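Local coordinates for protein predicted sugar phosphatases of the HAD superfamily (Cytophaga hutchinsonii, PDB 2HX1) that probably hydrolyses phosphate esters of sugars or related metabolites, as a magnesium-binding hydrolase of the HAD superfamily, at residues A[16-21]-A[48-53]; A[209-214]-A[243-248]. All coordinates share one frame; numbering follows the deposited sequence.

How the interactions relate
Both contacts belong to the Rossmann-like HAD core, and they touch each other. Interaction 1 joins two neighbouring inner strands of the six-stranded parallel sheet; interaction 2 joins helix 208-218 to the end of helix 235-245 and the turn that follows it, on the sheet face that carries Phe18 and Val52. The first is held by a backbone ladder and leads to the magnesium ion; the second has no hydrogen bond between its segments and rests on aromatic and aliphatic packing. They meet where Phe18 CZ lies 3.5 Å from Ala213 CB. Both are largely buried, but both segments of interaction 2 also meet the second subunit, whereas no other chain touches interaction 1.

Interaction 1 (A[16-21]-A[48-53]); sequences CIFFDA and DYYIVT. With MG (magnesium ion), chain E.
Phe18 and Tyr50 run alongside each other from neighbouring strands on one face of the sheet, with Phe18 CE1 3.8 Å from Tyr50 CD2. The sulfur of Cys16, anti to its own backbone N, comes obliquely to the Tyr50 ring as a Cys sulfur-aromatic contact, while Val52 CG2 lies 3.9 Å from Phe18 CB. On the other face the Phe19 ring turns its edge to Tyr49 CB and has Ile17 CG2 of its own strand over one face, toward the rim. Tyr49 holds CG in the crowded position between its N and carbonyl carbon (chi1 75°), and its side chain is set roughly perpendicular to that of Phe19.

Between these faces runs a parallel ladder of four bonds. Ile17 N gives to Asp48 O at 3.1 Å from above the carbonyl plane; Tyr50 N meets Ile17 O at 2.9 Å, almost along the C=O axis. Phe19 N to Tyr50 O and Val52 N to Phe19 O continue it.

Just past the strand end, Asp20 CG stands anti to N (chi1 174°), and Asp20 OD2 binds magnesium at 2.0 Å. Asp20 OD1 accepts a bond of 2.7 Å from a metal-bound water and forms a salt bridge with Lys204, which also hydrogen-bonds to Val52 O, so the carboxylate is gripped at both oxygens and probably kept ionised. Phe22 O, Asp233 and three waters complete the metal site; the position of Asp20, at the C-terminal end of the first sheet strand and on the metal, is consistent with the nucleophilic aspartate of HAD phosphatases.

Strand 228-232 hydrogen-bonds to the other edge of 16-19. Helix 208-218 covers the Phe18 and Tyr50 face, and Tyr67 of helix 60-69 packs on Ile51 across the sheet.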
ATOM      1  N   CYS A  16     -23.876  25.840 -15.304  1.00 26.89           N
ATOM      2  CA  CYS A  16     -23.923  24.463 -15.823  1.00 24.24           C
ATOM      3  C   CYS A  16     -23.778  23.460 -14.708  1.00 24.14           C
ATOM      4  O   CYS A  16     -23.090  23.727 -13.721  1.00 21.32           O
ATOM      5  CB  CYS A  16     -22.824  24.239 -16.847  1.00 26.84           C
ATOM      6  SG  CYS A  16     -23.008  22.730 -17.816  1.00 25.38           S
ATOM      7  N   ILE A  17     -24.480  22.333 -14.837  1.00 21.87           N
ATOM      8  CA  ILE A  17     -24.344  21.222 -13.906  1.00 21.28           C
ATOM      9  C   ILE A  17     -23.538  20.115 -14.594  1.00 21.79           C
ATOM     10  O   ILE A  17     -23.764  19.811 -15.772  1.00 24.19           O
ATOM     11  CB  ILE A  17     -25.752  20.662 -13.443  1.00 23.29           C
ATOM     12  CG1 ILE A  17     -26.723  21.800 -13.120  1.00 23.12           C
ATOM     13  CG2 ILE A  17     -25.629  19.757 -12.217  1.00 20.91           C
ATOM     14  CD1 ILE A  17     -26.270  22.661 -11.934  1.00 22.60           C
ATOM     15  N   PHE A  18     -22.574  19.546 -13.878  1.00 21.31           N
ATOM     16  CA  PHE A  18     -21.958  18.272 -14.260  1.00 22.41           C
ATOM     17  C   PHE A  18     -22.491  17.172 -13.334  1.00 22.36           C
ATOM     18  O   PHE A  18     -22.374  17.276 -12.129  1.00 19.65           O
ATOM     19  CB  PHE A  18     -20.415  18.284 -14.157  1.00 23.39           C
ATOM     20  CG  PHE A  18     -19.717  19.310 -15.037  1.00 23.13           C
ATOM     21  CD1 PHE A  18     -20.373  20.009 -16.027  1.00 20.76           C
ATOM     22  CD2 PHE A  18     -18.353  19.520 -14.897  1.00 27.11           C
ATOM     23  CE1 PHE A  18     -19.696  20.929 -16.823  1.00 22.71           C
ATOM     24  CE2 PHE A  18     -17.694  20.465 -15.678  1.00 17.16           C
ATOM     25  CZ  PHE A  18     -18.364  21.136 -16.649  1.00 22.00           C
ATOM     26  N   PHE A  19     -23.107  16.148 -13.929  1.00 20.71           N
ATOM     27  CA  PHE A  19     -23.673  15.033 -13.195  1.00 21.37           C
ATOM     28  C   PHE A  19     -22.794  13.788 -13.377  1.00 20.30           C
ATOM     29  O   PHE A  19     -22.525  13.418 -14.495  1.00 19.44           O
ATOM     30  CB  PHE A  19     -25.066  14.690 -13.735  1.00 22.61           C
ATOM     31  CG  PHE A  19     -26.164  15.667 -13.349  1.00 23.43           C
ATOM     32  CD1 PHE A  19     -26.709  15.667 -12.078  1.00 25.17           C
ATOM     33  CD2 PHE A  19     -26.677  16.536 -14.269  1.00 18.94           C
ATOM     34  CE1 PHE A  19     -27.712  16.526 -11.737  1.00 27.83           C
ATOM     35  CE2 PHE A  19     -27.682  17.410 -13.923  1.00 25.83           C
ATOM     36  CZ  PHE A  19     -28.218  17.382 -12.682  1.00 26.84           C
ATOM     37  N   ASP A  20     -22.322  13.183 -12.285  1.00 19.48           N
ATOM     38  CA  ASP A  20     -21.941  11.777 -12.290  1.00 22.20           C
ATOM     39  C   ASP A  20     -23.225  10.965 -12.546  1.00 22.99           C
ATOM     40  O   ASP A  20     -24.316  11.454 -12.232  1.00 21.96           O
ATOM     41  CB  ASP A  20     -21.306  11.397 -10.947  1.00 24.13           C
ATOM     42  CG  ASP A  20     -21.009   9.916 -10.825  1.00 22.83           C
ATOM     43  OD1 ASP A  20     -20.489   9.321 -11.780  1.00 22.32           O
ATOM     44  OD2 ASP A  20     -21.304   9.340  -9.760  1.00 22.89           O
ATOM     45  N   ALA A  21     -23.117   9.764 -13.129  1.00 22.57           N
ATOM     46  CA  ALA A  21     -24.322   8.981 -13.472  1.00 23.56           C
ATOM     47  C   ALA A  21     -24.636   7.999 -12.344  1.00 23.95           C
ATOM     48  O   ALA A  21     -25.598   8.203 -11.633  1.00 23.83           O
ATOM     49  CB  ALA A  21     -24.197   8.279 -14.804  1.00 22.99           C
ATOM     50  N   ASP A  48     -27.881  24.587 -18.702  1.00 27.19           N
ATOM     51  CA  ASP A  48     -27.043  23.574 -19.327  1.00 27.80           C
ATOM     52  C   ASP A  48     -26.631  22.500 -18.329  1.00 26.90           C
ATOM     53  O   ASP A  48     -26.569  22.738 -17.108  1.00 24.10           O
ATOM     54  CB  ASP A  48     -25.801  24.225 -19.952  1.00 26.99           C
ATOM     55  CG  ASP A  48     -26.161  25.107 -21.141  1.00 39.65           C
ATOM     56  OD1 ASP A  48     -26.692  24.543 -22.125  1.00 44.17           O
ATOM     57  OD2 ASP A  48     -25.971  26.352 -21.071  1.00 41.75           O
ATOM     58  N   TYR A  49     -26.344  21.313 -18.859  1.00 25.44           N
ATOM     59  CA  TYR A  49     -25.785  20.263 -18.050  1.00 24.20           C
ATOM     60  C   TYR A  49     -24.991  19.318 -18.955  1.00 22.33           C
ATOM     61  O   TYR A  49     -25.188  19.302 -20.174  1.00 21.88           O
ATOM     62  CB  TYR A  49     -26.907  19.512 -17.305  1.00 28.55           C
ATOM     63  CG  TYR A  49     -27.645  18.612 -18.243  1.00 28.59           C
ATOM     64  CD1 TYR A  49     -27.131  17.358 -18.567  1.00 28.14           C
ATOM     65  CD2 TYR A  49     -28.819  19.039 -18.872  1.00 33.38           C
ATOM     66  CE1 TYR A  49     -27.756  16.546 -19.478  1.00 35.06           C
ATOM     67  CE2 TYR A  49     -29.484  18.204 -19.800  1.00 37.47           C
ATOM     68  CZ  TYR A  49     -28.934  16.958 -20.093  1.00 38.28           C
ATOM     69  OH  TYR A  49     -29.522  16.102 -20.992  1.00 42.23           O
ATOM     70  N   TYR A  50     -24.072  18.572 -18.343  1.00 21.48           N
ATOM     71  CA  TYR A  50     -23.403  17.429 -18.961  1.00 22.14           C
ATOM     72  C   TYR A  50     -23.426  16.300 -17.973  1.00 22.44           C
ATOM     73  O   TYR A  50     -23.531  16.527 -16.754  1.00 23.57           O
ATOM     74  CB  TYR A  50     -21.948  17.701 -19.293  1.00 21.18           C
ATOM     75  CG  TYR A  50     -21.733  18.695 -20.387  1.00 23.81           C
ATOM     76  CD1 TYR A  50     -21.768  18.309 -21.728  1.00 24.85           C
ATOM     77  CD2 TYR A  50     -21.477  20.030 -20.089  1.00 22.64           C
ATOM     78  CE1 TYR A  50     -21.561  19.252 -22.749  1.00 26.68           C
ATOM     79  CE2 TYR A  50     -21.285  20.952 -21.074  1.00 25.43           C
ATOM     80  CZ  TYR A  50     -21.326  20.569 -22.401  1.00 27.13           C
ATOM     81  OH  TYR A  50     -21.105  21.517 -23.356  1.00 27.04           O
ATOM     82  N   ILE A  51     -23.295  15.088 -18.503  1.00 21.58           N
ATOM     83  CA  ILE A  51     -23.000  13.916 -17.705  1.00 20.94           C
ATOM     84  C   ILE A  51     -21.514  13.641 -17.898  1.00 21.44           C
ATOM     85  O   ILE A  51     -21.054  13.579 -19.031  1.00 20.32           O
ATOM     86  CB  ILE A  51     -23.873  12.702 -18.153  1.00 22.91           C
ATOM     87  CG1 ILE A  51     -25.348  12.980 -17.805  1.00 28.27           C
ATOM     88  CG2 ILE A  51     -23.350  11.426 -17.534  1.00 20.55           C
ATOM     89  CD1 ILE A  51     -26.335  12.037 -18.376  1.00 30.14           C
ATOM     90  N   VAL A  52     -20.776  13.521 -16.794  1.00 21.77           N
ATOM     91  CA  VAL A  52     -19.333  13.323 -16.809  1.00 19.78           C
ATOM     92  C   VAL A  52     -19.140  12.001 -16.045  1.00 21.80           C
ATOM     93  O   VAL A  52     -19.394  11.920 -14.838  1.00 21.60           O
ATOM     94  CB  VAL A  52     -18.599  14.472 -16.119  1.00 18.36           C
ATOM     95  CG1 VAL A  52     -17.124  14.214 -16.098  1.00 19.28           C
ATOM     96  CG2 VAL A  52     -18.942  15.782 -16.816  1.00 17.82           C
ATOM     97  N   THR A  53     -18.724  10.976 -16.779  1.00 19.21           N
ATOM     98  CA  THR A  53     -18.749   9.628 -16.304  1.00 18.85           C
ATOM     99  C   THR A  53     -17.438   8.924 -16.640  1.00 19.19           C
ATOM    100  O   THR A  53     -16.852   9.159 -17.721  1.00 19.46           O
ATOM    101  CB  THR A  53     -19.916   8.876 -16.955  1.00 19.15           C
ATOM    102  OG1 THR A  53     -19.957   7.519 -16.477  1.00 21.03           O
ATOM    103  CG2 THR A  53     -19.796   8.876 -18.476  1.00 21.35           C
TER
HETATM  104 MG    MG E 300     -21.151   7.625  -8.814  1.00 20.52          MG
HETATM  105  O   HOH W   1     -20.525   6.866 -10.614  1.00 16.52           O
HETATM  106  O   HOH W   2     -19.148   8.313  -8.447  1.00 20.67           O
HETATM  107  O   HOH W   3     -20.996   5.827  -7.958  1.00 20.47           O

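Interaction 2 (A[209-214]-A[243-248]); sequences MFMFAY and NKFGLD
Phe245 reaches from the end of helix 235-245 to the side of helix 208-218, its CG anti to N (chi1 -169°). Phe210 CB sits over one face of the Phe245 ring, 3.9 Å from the centroid, in a CH-pi contact displaced toward the CD2 and CE2 rim. The two aromatic side chains pass one another head to tail, their planes at 40°, which makes the pair oblique. Selenomethionine Met211 is set roughly perpendicular to Phe245: its chain bends at chi2 and chi3, SE lies in the plane of the ring at its edge, and Met211 CE comes within 3.7 Å of Phe245 CE1. Tyr214 CB, one turn after Phe210, adds a looser edge contact. Leu247 CD1 lies over the face of the Phe210 ring, 3.9 Å from its centroid, a second CH-pi contact.

A Schellman motif at Gly246 ends helix 235-245 just after Phe245, and Leu247, beyond the turn, faces helix 208-218 as well. Gly246 takes a positive phi (102°), which turns the chain toward strand 248-252. Ile228 backs Leu247 and Tyr214, and Met230 and Val52 back Phe210, from the sheet. At the subunit interface, Met211 packs on Met211 of the second subunit, and Lys244 forms a salt bridge to Asp206 of that subunit.

An alanine in place of Phe245 would probably loosen the joint between the helices, since the ring packed by Phe210, Met211 and Tyr214 would be gone. With no hydrogen bond between the segments, the direct contact between them rests on side-chain shape and dispersion.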
HETATM    1  N   MSE A 209     -11.693  15.881 -18.674  1.00 21.88           N
HETATM    2  CA  MSE A 209     -13.082  15.890 -19.140  1.00 22.64           C
HETATM    3  C   MSE A 209     -13.762  17.210 -18.780  1.00 24.45           C
HETATM    4  O   MSE A 209     -14.515  17.801 -19.625  1.00 24.93           O
HETATM    5  CB  MSE A 209     -13.867  14.723 -18.583  1.00 21.09           C
HETATM    6  CG  MSE A 209     -13.567  13.399 -19.270  1.00 26.63           C
HETATM    7 SE   MSE A 209     -14.685  11.981 -18.539  0.70 22.99          SE
HETATM    8  CE  MSE A 209     -14.205  11.965 -16.659  1.00 20.94           C
ATOM      9  N   PHE A 210     -13.488  17.656 -17.544  1.00 21.98           N
ATOM     10  CA  PHE A 210     -13.973  18.938 -17.041  1.00 22.99           C
ATOM     11  C   PHE A 210     -13.504  20.039 -17.966  1.00 21.99           C
ATOM     12  O   PHE A 210     -14.267  20.901 -18.336  1.00 25.37           O
ATOM     13  CB  PHE A 210     -13.433  19.262 -15.639  1.00 21.77           C
ATOM     14  CG  PHE A 210     -13.880  18.317 -14.539  1.00 22.43           C
ATOM     15  CD1 PHE A 210     -15.104  17.687 -14.566  1.00 24.60           C
ATOM     16  CD2 PHE A 210     -13.047  18.087 -13.454  1.00 25.27           C
ATOM     17  CE1 PHE A 210     -15.493  16.838 -13.520  1.00 29.88           C
ATOM     18  CE2 PHE A 210     -13.412  17.243 -12.431  1.00 26.57           C
ATOM     19  CZ  PHE A 210     -14.646  16.614 -12.455  1.00 25.92           C
HETATM   20  N   MSE A 211     -12.237  20.011 -18.333  1.00 22.95           N
HETATM   21  CA  MSE A 211     -11.670  21.055 -19.170  1.00 24.31           C
HETATM   22  C   MSE A 211     -12.334  21.102 -20.567  1.00 26.57           C
HETATM   23  O   MSE A 211     -12.531  22.165 -21.152  1.00 28.53           O
HETATM   24  CB  MSE A 211     -10.159  20.838 -19.280  1.00 24.49           C
HETATM   25  CG  MSE A 211      -9.444  21.927 -20.046  1.00 32.95           C
HETATM   26 SE   MSE A 211      -9.788  23.809 -19.408  0.70 42.38          SE
HETATM   27  CE  MSE A 211      -8.409  24.094 -17.956  1.00 43.16           C
ATOM     28  N   PHE A 212     -12.653  19.931 -21.095  1.00 26.74           N
ATOM     29  CA  PHE A 212     -13.334  19.805 -22.381  1.00 25.24           C
ATOM     30  C   PHE A 212     -14.734  20.452 -22.342  1.00 23.87           C
ATOM     31  O   PHE A 212     -15.083  21.259 -23.204  1.00 20.54           O
ATOM     32  CB  PHE A 212     -13.390  18.313 -22.779  1.00 26.82           C
ATOM     33  CG  PHE A 212     -14.138  18.067 -24.038  1.00 30.01           C
ATOM     34  CD1 PHE A 212     -13.579  18.381 -25.254  1.00 37.38           C
ATOM     35  CD2 PHE A 212     -15.430  17.571 -24.002  1.00 36.50           C
ATOM     36  CE1 PHE A 212     -14.292  18.173 -26.427  1.00 37.82           C
ATOM     37  CE2 PHE A 212     -16.156  17.385 -25.160  1.00 33.39           C
ATOM     38  CZ  PHE A 212     -15.595  17.671 -26.369  1.00 36.69           C
ATOM     39  N   ALA A 213     -15.497  20.138 -21.298  1.00 23.48           N
ATOM     40  CA  ALA A 213     -16.834  20.692 -21.095  1.00 22.62           C
ATOM     41  C   ALA A 213     -16.734  22.193 -20.857  1.00 25.16           C
ATOM     42  O   ALA A 213     -17.503  22.972 -21.419  1.00 25.32           O
ATOM     43  CB  ALA A 213     -17.532  20.027 -19.901  1.00 20.08           C
ATOM     44  N   TYR A 214     -15.790  22.591 -20.015  1.00 24.24           N
ATOM     45  CA  TYR A 214     -15.621  24.004 -19.669  1.00 25.28           C
ATOM     46  C   TYR A 214     -15.307  24.816 -20.916  1.00 25.16           C
ATOM     47  O   TYR A 214     -15.889  25.870 -21.144  1.00 21.91           O
ATOM     48  CB  TYR A 214     -14.496  24.160 -18.648  1.00 26.51           C
ATOM     49  CG  TYR A 214     -14.210  25.583 -18.158  1.00 28.84           C
ATOM     50  CD1 TYR A 214     -15.224  26.410 -17.665  1.00 32.51           C
ATOM     51  CD2 TYR A 214     -12.916  26.069 -18.141  1.00 33.69           C
ATOM     52  CE1 TYR A 214     -14.950  27.683 -17.199  1.00 32.97           C
ATOM     53  CE2 TYR A 214     -12.625  27.353 -17.679  1.00 35.64           C
ATOM     54  CZ  TYR A 214     -13.644  28.163 -17.210  1.00 38.04           C
ATOM     55  OH  TYR A 214     -13.324  29.440 -16.752  1.00 36.81           O
ATOM     56  N   ASN A 243     -13.343  19.666  -7.001  1.00 22.47           N
ATOM     57  CA  ASN A 243     -12.707  20.672  -6.142  1.00 22.46           C
ATOM     58  C   ASN A 243     -11.325  21.122  -6.664  1.00 23.11           C
ATOM     59  O   ASN A 243     -11.026  22.318  -6.778  1.00 22.80           O
ATOM     60  CB  ASN A 243     -12.574  20.086  -4.739  1.00 22.94           C
ATOM     61  CG  ASN A 243     -13.838  20.204  -3.929  1.00 24.84           C
ATOM     62  OD1 ASN A 243     -14.772  20.896  -4.312  1.00 22.52           O
ATOM     63  ND2 ASN A 243     -13.854  19.551  -2.769  1.00 18.26           N
ATOM     64  N   LYS A 244     -10.496  20.148  -7.015  1.00 21.68           N
ATOM     65  CA  LYS A 244      -9.172  20.448  -7.532  1.00 23.52           C
ATOM     66  C   LYS A 244      -9.221  21.309  -8.790  1.00 21.73           C
ATOM     67  O   LYS A 244      -8.354  22.136  -8.995  1.00 22.58           O
ATOM     68  CB  LYS A 244      -8.404  19.154  -7.820  1.00 22.27           C
ATOM     69  CG  LYS A 244      -8.008  18.375  -6.626  1.00 20.13           C
ATOM     70  CD  LYS A 244      -7.188  17.130  -7.018  1.00 25.11           C
ATOM     71  CE  LYS A 244      -5.741  17.492  -7.478  1.00 28.68           C
ATOM     72  NZ  LYS A 244      -4.933  16.242  -7.742  1.00 22.32           N
ATOM     73  N   PHE A 245     -10.230  21.097  -9.632  1.00 21.08           N
ATOM     74  CA  PHE A 245     -10.370  21.857 -10.867  1.00 20.04           C
ATOM     75  C   PHE A 245     -10.975  23.234 -10.644  1.00 22.47           C
ATOM     76  O   PHE A 245     -10.952  24.047 -11.548  1.00 26.07           O
ATOM     77  CB  PHE A 245     -11.248  21.108 -11.861  1.00 21.82           C
ATOM     78  CG  PHE A 245     -11.225  21.686 -13.238  1.00 20.05           C
ATOM     79  CD1 PHE A 245     -10.053  21.662 -13.988  1.00 27.10           C
ATOM     80  CD2 PHE A 245     -12.347  22.235 -13.801  1.00 22.01           C
ATOM     81  CE1 PHE A 245     -10.015  22.198 -15.261  1.00 28.18           C
ATOM     82  CE2 PHE A 245     -12.320  22.785 -15.094  1.00 22.04           C
ATOM     83  CZ  PHE A 245     -11.159  22.749 -15.827  1.00 22.52           C
ATOM     84  N   GLY A 246     -11.517  23.501  -9.467  1.00 23.28           N
ATOM     85  CA  GLY A 246     -12.125  24.801  -9.173  1.00 22.65           C
ATOM     86  C   GLY A 246     -13.640  24.803  -9.239  1.00 22.50           C
ATOM     87  O   GLY A 246     -14.274  25.835  -8.996  1.00 21.96           O
ATOM     88  N   LEU A 247     -14.239  23.654  -9.547  1.00 23.87           N
ATOM     89  CA  LEU A 247     -15.707  23.586  -9.646  1.00 23.22           C
ATOM     90  C   LEU A 247     -16.310  23.626  -8.244  1.00 23.56           C
ATOM     91  O   LEU A 247     -15.656  23.256  -7.277  1.00 22.75           O
ATOM     92  CB  LEU A 247     -16.152  22.312 -10.370  1.00 24.66           C
ATOM     93  CG  LEU A 247     -15.552  22.027 -11.751  1.00 24.18           C
ATOM     94  CD1 LEU A 247     -16.068  20.690 -12.296  1.00 24.87           C
ATOM     95  CD2 LEU A 247     -15.882  23.190 -12.705  1.00 25.27           C
ATOM     96  N   ASP A 248     -17.549  24.103  -8.110  1.00 24.10           N
ATOM     97  CA  ASP A 248     -18.269  23.825  -6.851  1.00 24.21           C
ATOM     98  C   ASP A 248     -18.674  22.368  -6.966  1.00 22.02           C
ATOM     99  O   ASP A 248     -18.748  21.817  -8.072  1.00 18.68           O
ATOM    100  CB  ASP A 248     -19.497  24.699  -6.665  1.00 24.86           C
ATOM    101  CG  ASP A 248     -19.176  26.050  -6.032  1.00 30.74           C
ATOM    102  OD1 ASP A 248     -17.988  26.379  -5.822  1.00 23.74           O
ATOM    103  OD2 ASP A 248     -20.139  26.791  -5.751  1.00 27.20           O
TER